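Local coordinates for protein bifunctional endomannanase/endoglucanase (Caldanaerobius polysaccharolyticus, PDB 3W0K) that probably hydrolyses internal glycosidic bonds of mannan and glucan polysaccharides, as a (beta/alpha)8-barrel enzyme of glycoside hydrolase family 5, at residues F38-V43 / L134-P139; R157-I162 / R169-D174; Y222-W227 / V231-T236. All coordinates share one frame; numbering follows the deposited sequence.

Along the chain the three contacts come in series, so none nests in or crosses another. Contact 1 closes the longest loop: the second barrel strand, 38-44, meets the loop after the fourth, 130-133, across 90 intervening residues. Contact 2 follows, with helix 148-165 turning back onto the fifth strand, 170-174, six residues lying between segments 157-162 and 169-174. Contact 3 closes a short hairpin that leads into helix 234-249, on the surface of the chain. Contacts 1 and 2 touch, Glu-137 N lying 3.0 Å from Asp-174 OD2, and thus illustrate how barrel interior and helical layer share one sheet. The centre of contact 3 is about 28 Å from that of contact 1 and about 35 Å from that of contact 2.

Contact 1 (F38-V43 / L134-P139); sequences FVRIPV and LVNEPP
Arg-40 and Asn-136 carry this contact through one short, nearly straight hydrogen bond. NH2 of Arg-40 lies 2.9 Å from OD1 of Asn-136, with 166° at the hydrogen. The bond runs in the guanidinium plane and lands on a lone pair of OD1 within the carbonyl plane, although the two flat groups are turned 45° apart. An arm extended from CG to NE carries the guanidinium away from the strand; at its end Glu-258 and Asn-7 hold NH1 and Asp-133 holds NE. Such a fixed donor leaves little slack at this end. The amide's other end is held less squarely, on the side of Glu-137: ND2 gives a 3.1 Å bond to Glu-137 OE1, met from above the carboxylate plane. That same OE1 also bonds a Tris molecule, probably from the crystallisation liquor. A leucine in place of Asn-136 would probably leave Arg-40 NH2 without this acceptor and Glu-137 OE1 without its amide donor. Asn-Glu-Pro after the fourth barrel strand is a family 5 signature, consistent with a place in the active-site cleft. Around the pair, Asn-82 of strand 78-83 touches both side chains, Asp-174 of strand 170-174 lies against Asn-136, and helix 148-165 packs on Leu-134 behind.

Contact 2 (R157-I162 / R169-D174); sequences RTVEAI and REIVID
Val-159 and Ile-162, one turn apart on helix 148-165, receive Ile-171 of strand 170-174 in a purely apolar meeting within a beta-alpha-beta unit of the TIM barrel. Here the helix that follows strand 130-133 after a loop is laid back over the next strand, and its buried face is joined to the outside of the sheet. Ile-171 shows how one branched side chain serves both helical residues. From CB, the shorter branch goes to CG2, which meets Val-159 CG2 at 4.1 Å. On the longer branch CG1 lies anti to the carbonyl carbon (chi1 -65°), and an extended chi2 carries CD1 on to the helix. That methyl takes most of the contact: it stands 4.0 Å from Val-159 CG1, and it meets Ile-162 tip to tip, with 3.9 Å to CD1 of that residue and the same separation from its CG2. Leu-134 continues this apolar layer from the loop after strand 130-133, its CD2 packing on Ile-162 CD1. Two residues earlier in the chain than Ile-171, Arg-169 offers the helix only the root of its chain. Bends at chi2 and chi3 then lead its guanidinium away, to the backbone oxygen of Val-125 and to a cation-pi contact with Phe-132. What remains for Ile-162 is the aliphatic part, CG of Arg-169 resting 4.1 Å from CG2 of Ile-162.

Contact 3 (Y222-W227 / V231-T236); sequences YPDLLW and VWNKDT
The backbone oxygen of Trp-232 is gripped by two successive backbone amides, Asp-224 and Leu-225, at the start of the facing strand. Leu-225 N reaches it at 3.1 Å, in the carbonyl plane and on a lone pair, whereas Asp-224 N, though only 2.8 Å away, makes a weak, strongly bent bond (118° at the hydrogen). CE1 of Tyr-222 also approaches this oxygen, and the hydroxyl of that ring is anchored beyond it by Asp-276. In return Trp-232 N donates to Leu-225 O. Asp-224 and Leu-225 together face Trp-232, a beta bulge of the G1 type, with the positive phi (65°) of that type at Asp-224; the peptide bond between Tyr-222 and Pro-223, just before, is cis. The bulge opens an antiparallel hairpin of strands 225-227 and 230-232, whose second strand leads through Asn-233 into helix 234-249. On the face of Leu-226 and Val-231, the two side chains cross at about a right angle, CD2 of Leu-226 meeting CG2 of Val-231, while Val-231 CG1 lies against CA and CB of Asp-224. On the face carrying Trp-232, that indole sits obliquely to the Trp-227 ring, with Trp-227 CE3 3.4 Å from Trp-232 NE1. A water in the indole plane accepts from Trp-232 NE1 at 2.9 Å and donates to Trp-227 O. At the helix start Asn-233 works both ways. With CG placed between backbone N and carbonyl carbon (chi1 50°), its OD1 accepts from Thr-236 N at 3.0 Å, and a weak return bond from Asn-233 N to Thr-236 OG1 completes a capping box. Its ND2 meanwhile turns to the bulge, donating to Asp-224 OD1 at 3.1 Å on the anti side but tilted out of the carboxylate plane.

Contact 1 (F38-V43 / L134-P139)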
loop_
_atom_site.group_PDB
_atom_site.type_symbol
_atom_site.label_atom_id
_atom_site.label_comp_id
_atom_site.label_asym_id
_atom_site.label_seq_id
_atom_site.Cartn_x
_atom_site.Cartn_y
_atom_site.Cartn_z
ATOM N N PHE A 38 -9.546 -6.917 -4.883
ATOM C CA PHE A 38 -8.759 -6.443 -3.753
ATOM C C PHE A 38 -8.824 -4.939 -3.559
ATOM O O PHE A 38 -8.768 -4.168 -4.515
ATOM C CB PHE A 38 -7.302 -6.884 -3.963
ATOM C CG PHE A 38 -6.343 -6.405 -2.903
ATOM C CD1 PHE A 38 -6.122 -7.161 -1.759
ATOM C CD2 PHE A 38 -5.622 -5.223 -3.076
ATOM C CE1 PHE A 38 -5.189 -6.750 -0.799
ATOM C CE2 PHE A 38 -4.691 -4.807 -2.126
ATOM C CZ PHE A 38 -4.475 -5.576 -0.984
ATOM N N VAL A 39 -8.948 -4.537 -2.298
ATOM C CA VAL A 39 -8.984 -3.134 -1.921
ATOM C C VAL A 39 -8.119 -2.953 -0.680
ATOM O O VAL A 39 -8.225 -3.728 0.270
ATOM C CB VAL A 39 -10.435 -2.663 -1.625
ATOM C CG1 VAL A 39 -10.444 -1.418 -0.761
ATOM C CG2 VAL A 39 -11.153 -2.364 -2.928
ATOM N N ARG A 40 -7.193 -2.000 -0.739
ATOM C CA ARG A 40 -6.347 -1.700 0.409
ATOM C C ARG A 40 -6.841 -0.367 0.951
ATOM O O ARG A 40 -7.073 0.575 0.190
ATOM C CB ARG A 40 -4.870 -1.611 0.019
ATOM C CG ARG A 40 -3.944 -1.262 1.192
ATOM C CD ARG A 40 -2.496 -1.472 0.803
ATOM N NE ARG A 40 -1.541 -1.156 1.870
ATOM C CZ ARG A 40 -0.865 -0.014 1.966
ATOM N NH1 ARG A 40 -1.055 0.951 1.080
ATOM N NH2 ARG A 40 0.109 0.107 2.864
ATOM N N ILE A 41 -7.037 -0.309 2.265
ATOM C CA ILE A 41 -7.532 0.895 2.914
ATOM C C ILE A 41 -6.519 1.443 3.922
ATOM O O ILE A 41 -6.487 1.009 5.075
ATOM C CB ILE A 41 -8.872 0.613 3.650
ATOM C CG1 ILE A 41 -9.893 -0.013 2.691
ATOM C CG2 ILE A 41 -9.442 1.906 4.229
ATOM C CD1 ILE A 41 -10.372 0.922 1.604
ATOM N N PRO A 42 -5.644 2.363 3.483
ATOM C CA PRO A 42 -4.633 2.961 4.369
ATOM C C PRO A 42 -5.308 4.044 5.212
ATOM O O PRO A 42 -5.859 4.999 4.668
ATOM C CB PRO A 42 -3.623 3.548 3.381
ATOM C CG PRO A 42 -4.487 3.938 2.211
ATOM C CD PRO A 42 -5.420 2.757 2.079
ATOM N N VAL A 43 -5.268 3.896 6.534
ATOM C CA VAL A 43 -5.934 4.857 7.413
ATOM C C VAL A 43 -5.037 5.630 8.381
ATOM O O VAL A 43 -3.920 5.215 8.685
ATOM C CB VAL A 43 -7.093 4.187 8.208
ATOM C CG1 VAL A 43 -8.035 3.458 7.254
ATOM C CG2 VAL A 43 -6.553 3.223 9.258
ATOM N N LEU A 134 0.044 -4.263 8.880
ATOM C CA LEU A 134 0.511 -3.600 10.099
ATOM C C LEU A 134 0.870 -2.122 10.108
ATOM O O LEU A 134 0.301 -1.346 10.883
ATOM C CB LEU A 134 1.604 -4.436 10.772
ATOM C CG LEU A 134 1.236 -5.908 10.989
ATOM C CD1 LEU A 134 2.269 -6.551 11.904
ATOM C CD2 LEU A 134 -0.154 -6.046 11.613
ATOM N N VAL A 135 1.819 -1.724 9.274
ATOM C CA VAL A 135 2.213 -0.326 9.235
ATOM C C VAL A 135 2.766 0.004 7.859
ATOM O O VAL A 135 3.619 -0.706 7.325
ATOM C CB VAL A 135 3.216 0.025 10.383
ATOM C CG1 VAL A 135 4.434 -0.894 10.353
ATOM C CG2 VAL A 135 3.629 1.493 10.300
ATOM N N ASN A 136 2.242 1.070 7.268
ATOM C CA ASN A 136 2.673 1.458 5.940
ATOM C C ASN A 136 4.121 1.904 5.835
ATOM O O ASN A 136 4.600 2.697 6.638
ATOM C CB ASN A 136 1.784 2.575 5.386
ATOM C CG ASN A 136 2.223 3.023 4.001
ATOM O OD1 ASN A 136 1.955 2.349 3.013
ATOM N ND2 ASN A 136 2.936 4.144 3.934
ATOM N N GLU A 137 4.801 1.358 4.832
ATOM C CA GLU A 137 6.174 1.711 4.487
ATOM C C GLU A 137 7.138 2.175 5.588
ATOM O O GLU A 137 7.407 3.374 5.719
ATOM C CB GLU A 137 6.119 2.771 3.374
ATOM C CG GLU A 137 5.349 2.309 2.128
ATOM C CD GLU A 137 4.967 3.434 1.171
ATOM O OE1 GLU A 137 4.888 4.609 1.591
ATOM O OE2 GLU A 137 4.714 3.133 -0.018
ATOM N N PRO A 138 7.662 1.235 6.398
ATOM C CA PRO A 138 8.608 1.580 7.469
ATOM C C PRO A 138 9.803 2.308 6.845
ATOM O O PRO A 138 10.087 2.145 5.654
ATOM C CB PRO A 138 9.007 0.211 8.025
ATOM C CG PRO A 138 7.780 -0.604 7.817
ATOM C CD PRO A 138 7.341 -0.203 6.425
ATOM N N PRO A 139 10.525 3.114 7.641
ATOM C CA PRO A 139 11.678 3.871 7.147
ATOM C C PRO A 139 12.930 3.061 6.848
ATOM O O PRO A 139 12.959 1.837 6.997
ATOM C CB PRO A 139 11.922 4.871 8.272
ATOM C CG PRO A 139 11.595 4.071 9.489
ATOM C CD PRO A 139 10.326 3.339 9.086
#

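Contact 2 (R157-I162 / R169-D174)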
loop_
_atom_site.group_PDB
_atom_site.type_symbol
_atom_site.label_atom_id
_atom_site.label_comp_id
_atom_site.label_asym_id
_atom_site.label_seq_id
_atom_site.Cartn_x
_atom_site.Cartn_y
_atom_site.Cartn_z
ATOM N N ARG A 157 6.075 -9.002 17.896
ATOM C CA ARG A 157 5.221 -8.736 19.048
ATOM C C ARG A 157 3.779 -8.490 18.594
ATOM O O ARG A 157 2.837 -9.024 19.174
ATOM C CB ARG A 157 5.716 -7.513 19.830
ATOM C CG ARG A 157 4.813 -7.176 21.004
ATOM C CD ARG A 157 5.148 -5.858 21.677
ATOM N NE ARG A 157 4.125 -5.547 22.671
ATOM C CZ ARG A 157 3.945 -4.358 23.238
ATOM N NH1 ARG A 157 4.730 -3.332 22.924
ATOM N NH2 ARG A 157 2.943 -4.187 24.092
ATOM N N THR A 158 3.624 -7.688 17.545
ATOM C CA THR A 158 2.307 -7.349 17.017
ATOM C C THR A 158 1.597 -8.559 16.415
ATOM O O THR A 158 0.410 -8.775 16.669
ATOM C CB THR A 158 2.415 -6.213 15.980
ATOM O OG1 THR A 158 3.130 -5.114 16.562
ATOM C CG2 THR A 158 1.031 -5.726 15.570
ATOM N N VAL A 159 2.334 -9.349 15.639
ATOM C CA VAL A 159 1.798 -10.551 15.004
ATOM C C VAL A 159 1.322 -11.549 16.061
ATOM O O VAL A 159 0.239 -12.126 15.938
ATOM C CB VAL A 159 2.849 -11.204 14.080
ATOM C CG1 VAL A 159 2.434 -12.618 13.694
ATOM C CG2 VAL A 159 3.023 -10.358 12.822
ATOM N N GLU A 160 2.117 -11.722 17.114
ATOM C CA GLU A 160 1.753 -12.640 18.187
ATOM C C GLU A 160 0.523 -12.152 18.950
ATOM O O GLU A 160 -0.332 -12.951 19.339
ATOM C CB GLU A 160 2.936 -12.850 19.135
ATOM C CG GLU A 160 4.053 -13.695 18.523
ATOM C CD GLU A 160 5.226 -13.935 19.464
ATOM O OE1 GLU A 160 5.259 -13.343 20.565
ATOM O OE2 GLU A 160 6.124 -14.721 19.092
ATOM N N ALA A 161 0.416 -10.838 19.131
ATOM C CA ALA A 161 -0.724 -10.256 19.835
ATOM C C ALA A 161 -2.011 -10.462 19.036
ATOM O O ALA A 161 -3.055 -10.794 19.597
ATOM C CB ALA A 161 -0.487 -8.775 20.095
ATOM N N ILE A 162 -1.933 -10.261 17.722
ATOM C CA ILE A 162 -3.094 -10.451 16.852
ATOM C C ILE A 162 -3.503 -11.927 16.840
ATOM O O ILE A 162 -4.680 -12.255 17.014
ATOM C CB ILE A 162 -2.783 -9.992 15.402
ATOM C CG1 ILE A 162 -2.626 -8.473 15.358
ATOM C CG2 ILE A 162 -3.880 -10.453 14.435
ATOM C CD1 ILE A 162 -2.029 -7.961 14.054
ATOM N N ARG A 169 -6.329 -14.770 11.344
ATOM C CA ARG A 169 -6.202 -13.483 10.658
ATOM C C ARG A 169 -4.937 -13.338 9.817
ATOM O O ARG A 169 -3.819 -13.395 10.342
ATOM C CB ARG A 169 -6.272 -12.333 11.665
ATOM C CG ARG A 169 -6.063 -10.944 11.045
ATOM C CD ARG A 169 -7.158 -10.580 10.042
ATOM N NE ARG A 169 -8.485 -10.634 10.652
ATOM C CZ ARG A 169 -9.523 -11.287 10.139
ATOM N NH1 ARG A 169 -9.403 -11.937 8.985
ATOM N NH2 ARG A 169 -10.663 -11.348 10.817
ATOM N N GLU A 170 -5.125 -13.123 8.515
ATOM C CA GLU A 170 -4.010 -12.939 7.596
ATOM C C GLU A 170 -3.376 -11.584 7.873
ATOM O O GLU A 170 -4.070 -10.573 8.017
ATOM C CB GLU A 170 -4.487 -13.021 6.144
ATOM C CG GLU A 170 -3.380 -12.866 5.108
ATOM C CD GLU A 170 -3.887 -13.080 3.695
ATOM O OE1 GLU A 170 -3.905 -12.110 2.912
ATOM O OE2 GLU A 170 -4.284 -14.221 3.373
ATOM N N ILE A 171 -2.054 -11.581 7.965
ATOM C CA ILE A 171 -1.289 -10.380 8.257
ATOM C C ILE A 171 -0.321 -10.067 7.126
ATOM O O ILE A 171 0.247 -10.968 6.510
ATOM C CB ILE A 171 -0.527 -10.544 9.597
ATOM C CG1 ILE A 171 -1.535 -10.671 10.745
ATOM C CG2 ILE A 171 0.402 -9.361 9.844
ATOM C CD1 ILE A 171 -0.935 -11.159 12.049
ATOM N N VAL A 172 -0.181 -8.776 6.842
ATOM C CA VAL A 172 0.697 -8.280 5.792
ATOM C C VAL A 172 1.667 -7.284 6.414
ATOM O O VAL A 172 1.290 -6.512 7.299
ATOM C CB VAL A 172 -0.116 -7.534 4.696
ATOM C CG1 VAL A 172 0.799 -7.077 3.565
ATOM C CG2 VAL A 172 -1.235 -8.419 4.164
ATOM N N ILE A 173 2.926 -7.341 5.987
ATOM C CA ILE A 173 3.946 -6.414 6.470
ATOM C C ILE A 173 4.625 -5.761 5.274
ATOM O O ILE A 173 4.846 -6.412 4.250
ATOM C CB ILE A 173 4.999 -7.098 7.386
ATOM C CG1 ILE A 173 5.727 -8.226 6.657
ATOM C CG2 ILE A 173 4.332 -7.618 8.653
ATOM C CD1 ILE A 173 6.905 -8.788 7.460
ATOM N N ASP A 174 4.895 -4.463 5.386
ATOM C CA ASP A 174 5.529 -3.695 4.314
ATOM C C ASP A 174 7.048 -3.721 4.391
ATOM O O ASP A 174 7.627 -3.747 5.477
ATOM C CB ASP A 174 5.068 -2.231 4.351
ATOM C CG ASP A 174 3.632 -2.042 3.883
ATOM O OD1 ASP A 174 2.880 -3.034 3.758
ATOM O OD2 ASP A 174 3.257 -0.877 3.638
#

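Contact 3 (Y222-W227 / V231-T236)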
loop_
_atom_site.group_PDB
_atom_site.type_symbol
_atom_site.label_atom_id
_atom_site.label_comp_id
_atom_site.label_asym_id
_atom_site.label_seq_id
_atom_site.Cartn_x
_atom_site.Cartn_y
_atom_site.Cartn_z
ATOM N N TYR A 222 11.952 6.776 -20.966
ATOM C CA TYR A 222 12.075 5.362 -20.638
ATOM C C TYR A 222 11.957 4.537 -21.920
ATOM O O TYR A 222 11.188 4.891 -22.814
ATOM C CB TYR A 222 10.958 4.992 -19.643
ATOM C CG TYR A 222 11.147 3.663 -18.957
ATOM C CD1 TYR A 222 12.018 3.533 -17.874
ATOM C CD2 TYR A 222 10.487 2.525 -19.415
ATOM C CE1 TYR A 222 12.231 2.299 -17.270
ATOM C CE2 TYR A 222 10.692 1.292 -18.821
ATOM C CZ TYR A 222 11.568 1.183 -17.751
ATOM O OH TYR A 222 11.792 -0.048 -17.186
ATOM N N PRO A 223 12.689 3.412 -22.017
ATOM C CA PRO A 223 13.619 2.824 -21.044
ATOM C C PRO A 223 14.988 3.495 -20.953
ATOM O O PRO A 223 15.257 4.493 -21.622
ATOM C CB PRO A 223 13.751 1.390 -21.543
ATOM C CG PRO A 223 13.724 1.578 -23.027
ATOM C CD PRO A 223 12.572 2.540 -23.202
ATOM N N ASP A 224 15.837 2.923 -20.100
ATOM C CA ASP A 224 17.202 3.391 -19.869
ATOM C C ASP A 224 17.299 4.777 -19.237
ATOM O O ASP A 224 18.147 5.587 -19.614
ATOM C CB ASP A 224 18.017 3.327 -21.167
ATOM C CG ASP A 224 18.116 1.917 -21.737
ATOM O OD1 ASP A 224 17.761 0.940 -21.041
ATOM O OD2 ASP A 224 18.557 1.785 -22.896
ATOM N N LEU A 225 16.446 5.029 -18.248
ATOM C CA LEU A 225 16.436 6.309 -17.547
ATOM C C LEU A 225 17.625 6.377 -16.597
ATOM O O LEU A 225 17.799 5.503 -15.748
ATOM C CB LEU A 225 15.133 6.480 -16.758
ATOM C CG LEU A 225 15.004 7.709 -15.851
ATOM C CD1 LEU A 225 15.107 8.985 -16.666
ATOM C CD2 LEU A 225 13.677 7.669 -15.110
ATOM N N LEU A 226 18.455 7.402 -16.768
ATOM C CA LEU A 226 19.620 7.585 -15.914
ATOM C C LEU A 226 19.173 8.319 -14.653
ATOM O O LEU A 226 18.642 9.428 -14.725
ATOM C CB LEU A 226 20.708 8.376 -16.653
ATOM C CG LEU A 226 22.126 8.465 -16.066
ATOM C CD1 LEU A 226 22.198 9.498 -14.958
ATOM C CD2 LEU A 226 22.592 7.099 -15.580
ATOM N N TRP A 227 19.379 7.681 -13.506
ATOM C CA TRP A 227 18.998 8.250 -12.218
ATOM C C TRP A 227 19.948 7.739 -11.142
ATOM O O TRP A 227 20.122 6.530 -10.981
ATOM C CB TRP A 227 17.553 7.861 -11.886
ATOM C CG TRP A 227 17.063 8.346 -10.552
ATOM C CD1 TRP A 227 17.145 9.617 -10.055
ATOM C CD2 TRP A 227 16.399 7.565 -9.550
ATOM N NE1 TRP A 227 16.573 9.674 -8.806
ATOM C CE2 TRP A 227 16.109 8.429 -8.472
ATOM C CE3 TRP A 227 16.023 6.218 -9.459
ATOM C CZ2 TRP A 227 15.458 7.989 -7.314
ATOM C CZ3 TRP A 227 15.378 5.781 -8.307
ATOM C CH2 TRP A 227 15.102 6.665 -7.251
ATOM N N VAL A 231 21.337 3.185 -14.664
ATOM C CA VAL A 231 20.432 3.106 -15.809
ATOM C C VAL A 231 19.247 2.203 -15.473
ATOM O O VAL A 231 19.428 1.046 -15.092
ATOM C CB VAL A 231 21.163 2.552 -17.056
ATOM C CG1 VAL A 231 20.200 2.427 -18.227
ATOM C CG2 VAL A 231 22.327 3.456 -17.420
ATOM N N TRP A 232 18.036 2.737 -15.610
ATOM C CA TRP A 232 16.830 1.974 -15.311
ATOM C C TRP A 232 16.090 1.430 -16.527
ATOM O O TRP A 232 15.706 2.173 -17.429
ATOM C CB TRP A 232 15.869 2.792 -14.443
ATOM C CG TRP A 232 16.301 2.886 -13.013
ATOM C CD1 TRP A 232 17.189 3.775 -12.482
ATOM C CD2 TRP A 232 15.878 2.045 -11.933
ATOM N NE1 TRP A 232 17.348 3.540 -11.137
ATOM C CE2 TRP A 232 16.557 2.484 -10.772
ATOM C CE3 TRP A 232 14.994 0.961 -11.831
ATOM C CZ2 TRP A 232 16.380 1.875 -9.525
ATOM C CZ3 TRP A 232 14.819 0.355 -10.591
ATOM C CH2 TRP A 232 15.511 0.816 -9.454
ATOM N N ASN A 233 15.904 0.117 -16.523
ATOM C CA ASN A 233 15.192 -0.607 -17.572
ATOM C C ASN A 233 14.623 -1.873 -16.938
ATOM O O ASN A 233 14.706 -2.041 -15.717
ATOM C CB ASN A 233 16.120 -0.937 -18.754
ATOM C CG ASN A 233 17.422 -1.588 -18.323
ATOM O OD1 ASN A 233 17.436 -2.505 -17.504
ATOM N ND2 ASN A 233 18.528 -1.126 -18.897
ATOM N N LYS A 234 14.059 -2.769 -17.743
ATOM C CA LYS A 234 13.478 -3.993 -17.197
ATOM C C LYS A 234 14.492 -4.850 -16.435
ATOM O O LYS A 234 14.156 -5.447 -15.411
ATOM C CB LYS A 234 12.793 -4.811 -18.292
ATOM C CG LYS A 234 11.870 -5.895 -17.751
ATOM C CD LYS A 234 11.098 -6.577 -18.865
ATOM C CE LYS A 234 10.188 -7.658 -18.314
ATOM N NZ LYS A 234 9.388 -8.307 -19.386
ATOM N N ASP A 235 15.731 -4.896 -16.921
ATOM C CA ASP A 235 16.779 -5.670 -16.259
ATOM C C ASP A 235 17.084 -5.089 -14.880
ATOM O O ASP A 235 17.339 -5.831 -13.930
ATOM C CB ASP A 235 18.062 -5.699 -17.102
ATOM C CG ASP A 235 17.972 -6.656 -18.282
ATOM O OD1 ASP A 235 17.099 -7.548 -18.281
ATOM O OD2 ASP A 235 18.800 -6.525 -19.210
ATOM N N THR A 236 17.060 -3.761 -14.785
ATOM C CA THR A 236 17.320 -3.072 -13.523
ATOM C C THR A 236 16.185 -3.365 -12.546
ATOM O O THR A 236 16.412 -3.517 -11.345
ATOM C CB THR A 236 17.439 -1.552 -13.723
ATOM O OG1 THR A 236 18.334 -1.283 -14.808
ATOM C CG2 THR A 236 17.991 -0.893 -12.467
HETATM O O HOH W 1 19.143 4.558 -9.100
#